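Local atomic coordinates of polymeric Immunoglobulin Receptor (Oncorhynchus mykiss, PDB entry 5F1S), a protein that probably binds polymeric immunoglobulins through its immunoglobulin-like ectodomain, which on release would form secretory component in mucosal immunity. Residues 108-120 against 129-141. Numbering follows the deposited sequence.
Sequences INVIQGLSVVNSM and VTVQCLYSQGYRQ
Gly-113 and Ser-136 bond to each other twice where the linker from the first immunoglobulin domain enters the second. Here strand 114-116 runs antiparallel to 129-135 as an outermost strand of a V-set beta-sandwich sheet. Gly-113 N donates to Ser-136 OG at 3.0 Å, and the bond is nearly straight (164°). Ser-136 N returns a bond to Gly-113 O at 2.9 Å. The serine hydroxyl lies between its own backbone N and carbonyl carbon (chi1 64°), which turns OG back to the linker. With alanine in place of this serine, Gly-113 N would probably lose its acceptor, leaving one of the two bonds at this corner. The ring of Tyr-139 reaches the same glycine, with CE2 3.6 Å from Gly-113 CA.

Ser-115 and Leu-134 form the hydrogen-bonded pair, each N donating to the other's O. The donor Ser-115 N stands above the carbonyl plane of Leu-134. Leu-114 CA also lies 3.2 Å from Leu-134 O, a CA-H...O contact. Val-117 N then bonds to Gln-132 O at 3.3 Å, the longest of the five direct bonds between the two segments. On one face, Leu-114 CG meets Tyr-135 CB (3.9 Å) and Val-116 CG2 meets Val-131 CG1. That face also carries Cys-133, whose SG is bonded to Cys-196. On the other, Leu-134 CD1 packs on Ser-115 OG and Val-117 CG2. Beyond Val-117 the two chains part, and one water accepts from both Asn-118 N (3.1 Å) and Gln-132 N (3.2 Å).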
loop_
_atom_site.group_PDB
_atom_site.type_symbol
_atom_site.label_atom_id
_atom_site.label_comp_id
_atom_site.label_asym_id
_atom_site.label_seq_id
_atom_site.Cartn_x
_atom_site.Cartn_y
_atom_site.Cartn_z
ATOM N N ILE A 108 -0.096 12.060 -1.759
ATOM C CA ILE A 108 -0.207 10.817 -0.995
ATOM C C ILE A 108 -1.627 10.755 -0.434
ATOM O O ILE A 108 -2.058 11.667 0.273
ATOM C CB ILE A 108 0.820 10.739 0.153
ATOM C CG1 ILE A 108 2.230 10.865 -0.383
ATOM C CG2 ILE A 108 0.645 9.457 0.920
ATOM C CD1 ILE A 108 3.375 10.907 0.746
ATOM N N ASN A 109 -2.355 9.699 -0.778
ATOM C CA ASN A 109 -3.726 9.505 -0.298
ATOM C C ASN A 109 -3.695 8.328 0.653
ATOM O O ASN A 109 -3.402 7.206 0.236
ATOM C CB ASN A 109 -4.668 9.246 -1.477
ATOM C CG ASN A 109 -6.122 9.179 -1.041
ATOM O OD1 ASN A 109 -6.503 9.785 -0.034
ATOM N ND2 ASN A 109 -6.924 8.427 -1.785
ATOM N N VAL A 110 -3.960 8.582 1.931
ATOM C CA VAL A 110 -3.906 7.546 2.948
ATOM C C VAL A 110 -5.335 7.076 3.176
ATOM O O VAL A 110 -6.186 7.854 3.603
ATOM C CB VAL A 110 -3.284 8.049 4.252
ATOM C CG1 VAL A 110 -3.143 6.882 5.240
ATOM C CG2 VAL A 110 -1.927 8.623 3.996
ATOM N N ILE A 111 -5.588 5.806 2.909
ATOM C CA ILE A 111 -6.960 5.325 2.806
ATOM C C ILE A 111 -7.283 4.351 3.926
ATOM O O ILE A 111 -6.442 3.578 4.402
ATOM C CB ILE A 111 -7.219 4.680 1.428
ATOM C CG1 ILE A 111 -6.271 3.581 1.155
ATOM C CG2 ILE A 111 -7.044 5.739 0.333
ATOM C CD1 ILE A 111 -6.501 2.935 -0.256
ATOM N N GLN A 112 -8.560 4.327 4.279
ATOM C CA GLN A 112 -9.079 3.373 5.249
ATOM C C GLN A 112 -9.950 2.355 4.534
ATOM O O GLN A 112 -10.830 2.733 3.755
ATOM C CB GLN A 112 -9.868 4.103 6.322
ATOM C CG GLN A 112 -9.052 5.184 7.037
ATOM C CD GLN A 112 -9.865 5.951 8.050
ATOM O OE1 GLN A 112 -10.995 6.371 7.767
ATOM N NE2 GLN A 112 -9.286 6.179 9.216
ATOM N N GLY A 113 -9.689 1.091 4.797
ATOM C CA GLY A 113 -10.414 -0.013 4.224
ATOM C C GLY A 113 -9.509 -1.147 3.844
ATOM O O GLY A 113 -8.533 -1.460 4.551
ATOM N N LEU A 114 -9.834 -1.794 2.709
ATOM C CA LEU A 114 -9.180 -3.024 2.306
ATOM C C LEU A 114 -8.692 -2.889 0.881
ATOM O O LEU A 114 -9.248 -2.105 0.092
ATOM C CB LEU A 114 -10.091 -4.277 2.381
ATOM C CG LEU A 114 -10.384 -4.738 3.819
ATOM C CD1 LEU A 114 -11.467 -3.900 4.406
ATOM C CD2 LEU A 114 -10.769 -6.200 3.791
ATOM N N SER A 115 -7.651 -3.643 0.553
ATOM C CA SER A 115 -7.199 -3.757 -0.842
ATOM C C SER A 115 -6.720 -5.170 -1.091
ATOM O O SER A 115 -6.615 -5.990 -0.178
ATOM C CB SER A 115 -6.069 -2.765 -1.153
ATOM O OG SER A 115 -4.907 -3.169 -0.460
ATOM N N VAL A 116 -6.410 -5.486 -2.331
ATOM C CA VAL A 116 -5.979 -6.840 -2.632
ATOM C C VAL A 116 -4.767 -6.776 -3.525
ATOM O O VAL A 116 -4.678 -5.907 -4.400
ATOM C CB VAL A 116 -7.134 -7.652 -3.249
ATOM C CG1 VAL A 116 -7.566 -7.066 -4.582
ATOM C CG2 VAL A 116 -6.759 -9.088 -3.377
ATOM N N VAL A 117 -3.804 -7.666 -3.252
ATOM C CA VAL A 117 -2.581 -7.692 -4.041
ATOM C C VAL A 117 -2.920 -7.955 -5.501
ATOM O O VAL A 117 -2.626 -7.145 -6.385
ATOM C CB VAL A 117 -1.593 -8.743 -3.486
ATOM C CG1 VAL A 117 -0.409 -8.901 -4.434
ATOM C CG2 VAL A 117 -1.083 -8.377 -2.040
ATOM N N ASN A 118 -3.606 -9.067 -5.769
ATOM C CA ASN A 118 -4.032 -9.375 -7.129
ATOM C C ASN A 118 -5.532 -9.621 -7.114
ATOM O O ASN A 118 -5.987 -10.590 -6.499
ATOM C CB ASN A 118 -3.275 -10.603 -7.656
ATOM C CG ASN A 118 -3.572 -10.906 -9.128
ATOM O OD1 ASN A 118 -4.088 -10.054 -9.880
ATOM N ND2 ASN A 118 -3.238 -12.139 -9.549
ATOM N N SER A 119 -6.301 -8.774 -7.796
ATOM C CA SER A 119 -7.764 -8.936 -7.756
ATOM C C SER A 119 -8.299 -9.940 -8.779
ATOM O O SER A 119 -9.515 -10.161 -8.847
ATOM C CB SER A 119 -8.441 -7.581 -7.967
ATOM O OG SER A 119 -8.258 -7.175 -9.302
ATOM N N MET A 120 -7.434 -10.529 -9.600
ATOM C CA MET A 120 -7.775 -11.650 -10.468
ATOM C C MET A 120 -6.794 -12.764 -10.160
ATOM O O MET A 120 -5.590 -12.598 -10.377
ATOM C CB MET A 120 -7.682 -11.259 -11.934
ATOM C CG MET A 120 -7.489 -12.408 -12.965
ATOM S SD MET A 120 -9.072 -12.933 -13.585
ATOM C CE MET A 120 -8.524 -14.233 -14.679
ATOM N N VAL A 129 -4.817 -22.024 -4.614
ATOM C CA VAL A 129 -4.421 -20.637 -4.816
ATOM C C VAL A 129 -4.631 -19.882 -3.517
ATOM O O VAL A 129 -5.405 -20.294 -2.649
ATOM C CB VAL A 129 -5.195 -19.959 -5.967
ATOM C CG1 VAL A 129 -4.829 -20.626 -7.262
ATOM C CG2 VAL A 129 -6.698 -20.020 -5.742
ATOM N N THR A 130 -3.921 -18.767 -3.396
ATOM C CA THR A 130 -4.017 -17.896 -2.234
ATOM C C THR A 130 -4.319 -16.475 -2.674
ATOM O O THR A 130 -3.797 -15.993 -3.673
ATOM C CB THR A 130 -2.774 -17.907 -1.416
ATOM O OG1 THR A 130 -1.700 -17.420 -2.216
ATOM C CG2 THR A 130 -2.526 -19.326 -0.936
ATOM N N VAL A 131 -5.212 -15.851 -1.934
ATOM C CA VAL A 131 -5.604 -14.460 -2.097
ATOM C C VAL A 131 -5.056 -13.721 -0.893
ATOM O O VAL A 131 -5.252 -14.170 0.243
ATOM C CB VAL A 131 -7.136 -14.324 -2.150
ATOM C CG1 VAL A 131 -7.563 -12.868 -2.236
ATOM C CG2 VAL A 131 -7.750 -15.146 -3.287
ATOM N N GLN A 132 -4.398 -12.596 -1.121
ATOM C CA GLN A 132 -3.852 -11.824 -0.012
ATOM C C GLN A 132 -4.638 -10.529 0.115
ATOM O O GLN A 132 -4.526 -9.631 -0.729
ATOM C CB GLN A 132 -2.366 -11.525 -0.156
ATOM C CG GLN A 132 -1.851 -10.987 1.226
ATOM C CD GLN A 132 -0.340 -10.948 1.352
ATOM O OE1 GLN A 132 0.383 -11.464 0.501
ATOM N NE2 GLN A 132 0.139 -10.346 2.427
ATOM N N CYS A 133 -5.459 -10.454 1.151
ATOM C CA CYS A 133 -6.282 -9.296 1.418
ATOM C C CYS A 133 -5.567 -8.395 2.412
ATOM O O CYS A 133 -5.238 -8.828 3.522
ATOM C CB CYS A 133 -7.630 -9.689 1.996
ATOM S SG CYS A 133 -8.499 -11.173 1.282
ATOM N N LEU A 134 -5.368 -7.151 2.042
ATOM C CA LEU A 134 -4.700 -6.177 2.886
ATOM C C LEU A 134 -5.718 -5.280 3.565
ATOM O O LEU A 134 -6.787 -5.013 3.021
ATOM C CB LEU A 134 -3.769 -5.308 2.058
ATOM C CG LEU A 134 -2.853 -6.089 1.113
ATOM C CD1 LEU A 134 -2.064 -5.061 0.290
ATOM C CD2 LEU A 134 -1.896 -6.943 1.897
ATOM N N TYR A 135 -5.393 -4.808 4.770
ATOM C CA TYR A 135 -6.329 -3.913 5.428
ATOM C C TYR A 135 -5.619 -2.862 6.261
ATOM O O TYR A 135 -4.479 -3.043 6.674
ATOM C CB TYR A 135 -7.317 -4.693 6.299
ATOM C CG TYR A 135 -6.695 -5.504 7.369
ATOM C CD1 TYR A 135 -6.315 -4.922 8.578
ATOM C CD2 TYR A 135 -6.481 -6.835 7.198
ATOM C CE1 TYR A 135 -5.759 -5.681 9.580
ATOM C CE2 TYR A 135 -5.906 -7.613 8.200
ATOM C CZ TYR A 135 -5.569 -7.016 9.393
ATOM O OH TYR A 135 -5.011 -7.783 10.384
ATOM N N SER A 136 -6.293 -1.728 6.438
ATOM C CA SER A 136 -5.749 -0.589 7.157
ATOM C C SER A 136 -5.914 -0.777 8.666
ATOM O O SER A 136 -6.645 -1.668 9.145
ATOM C CB SER A 136 -6.412 0.703 6.726
ATOM O OG SER A 136 -7.793 0.720 7.048
ATOM N N GLN A 137 -5.254 0.114 9.409
ATOM C CA GLN A 137 -4.991 -0.150 10.832
ATOM C C GLN A 137 -6.265 -0.292 11.635
ATOM O O GLN A 137 -6.284 -1.009 12.643
ATOM C CB GLN A 137 -4.143 0.961 11.478
ATOM C CG GLN A 137 -4.848 2.269 11.490
ATOM C CD GLN A 137 -3.967 3.448 11.889
ATOM O OE1 GLN A 137 -2.744 3.400 11.737
ATOM N NE2 GLN A 137 -4.598 4.527 12.360
ATOM N N GLY A 138 -7.327 0.370 11.216
ATOM C CA GLY A 138 -8.545 0.333 11.987
ATOM C C GLY A 138 -9.277 -0.982 11.942
ATOM O O GLY A 138 -10.280 -1.118 12.656
ATOM N N TYR A 139 -8.853 -1.927 11.094
ATOM C CA TYR A 139 -9.517 -3.218 10.986
ATOM C C TYR A 139 -8.770 -4.341 11.688
ATOM O O TYR A 139 -9.142 -5.513 11.554
ATOM C CB TYR A 139 -9.747 -3.550 9.498
ATOM C CG TYR A 139 -10.746 -2.566 8.900
ATOM C CD1 TYR A 139 -12.091 -2.703 9.145
ATOM C CD2 TYR A 139 -10.341 -1.474 8.148
ATOM C CE1 TYR A 139 -13.015 -1.814 8.652
ATOM C CE2 TYR A 139 -11.249 -0.567 7.655
ATOM C CZ TYR A 139 -12.598 -0.753 7.902
ATOM O OH TYR A 139 -13.535 0.129 7.434
ATOM N N ARG A 140 -7.727 -4.017 12.449
ATOM C CA ARG A 140 -6.918 -5.072 13.055
ATOM C C ARG A 140 -7.755 -6.016 13.920
ATOM O O ARG A 140 -7.535 -7.237 13.909
ATOM C CB ARG A 140 -5.782 -4.448 13.866
ATOM C CG ARG A 140 -4.646 -3.985 12.968
ATOM C CD ARG A 140 -3.652 -3.100 13.652
ATOM N NE ARG A 140 -2.601 -2.727 12.713
ATOM C CZ ARG A 140 -1.833 -1.653 12.826
ATOM N NH1 ARG A 140 -2.002 -0.813 13.855
ATOM N NH2 ARG A 140 -0.917 -1.413 11.893
ATOM N N GLN A 141 -8.692 -5.478 14.682
ATOM C CA GLN A 141 -9.470 -6.284 15.622
ATOM C C GLN A 141 -10.788 -6.784 15.058
ATOM O O GLN A 141 -11.538 -7.431 15.792
ATOM C CB GLN A 141 -9.785 -5.471 16.879
ATOM C CG GLN A 141 -8.600 -4.767 17.504
ATOM C CD GLN A 141 -7.540 -5.746 17.946
ATOM O OE1 GLN A 141 -7.818 -6.934 18.108
ATOM N NE2 GLN A 141 -6.309 -5.261 18.126
HETATM O O HOH W 1 -4.485 -11.601 -4.208
#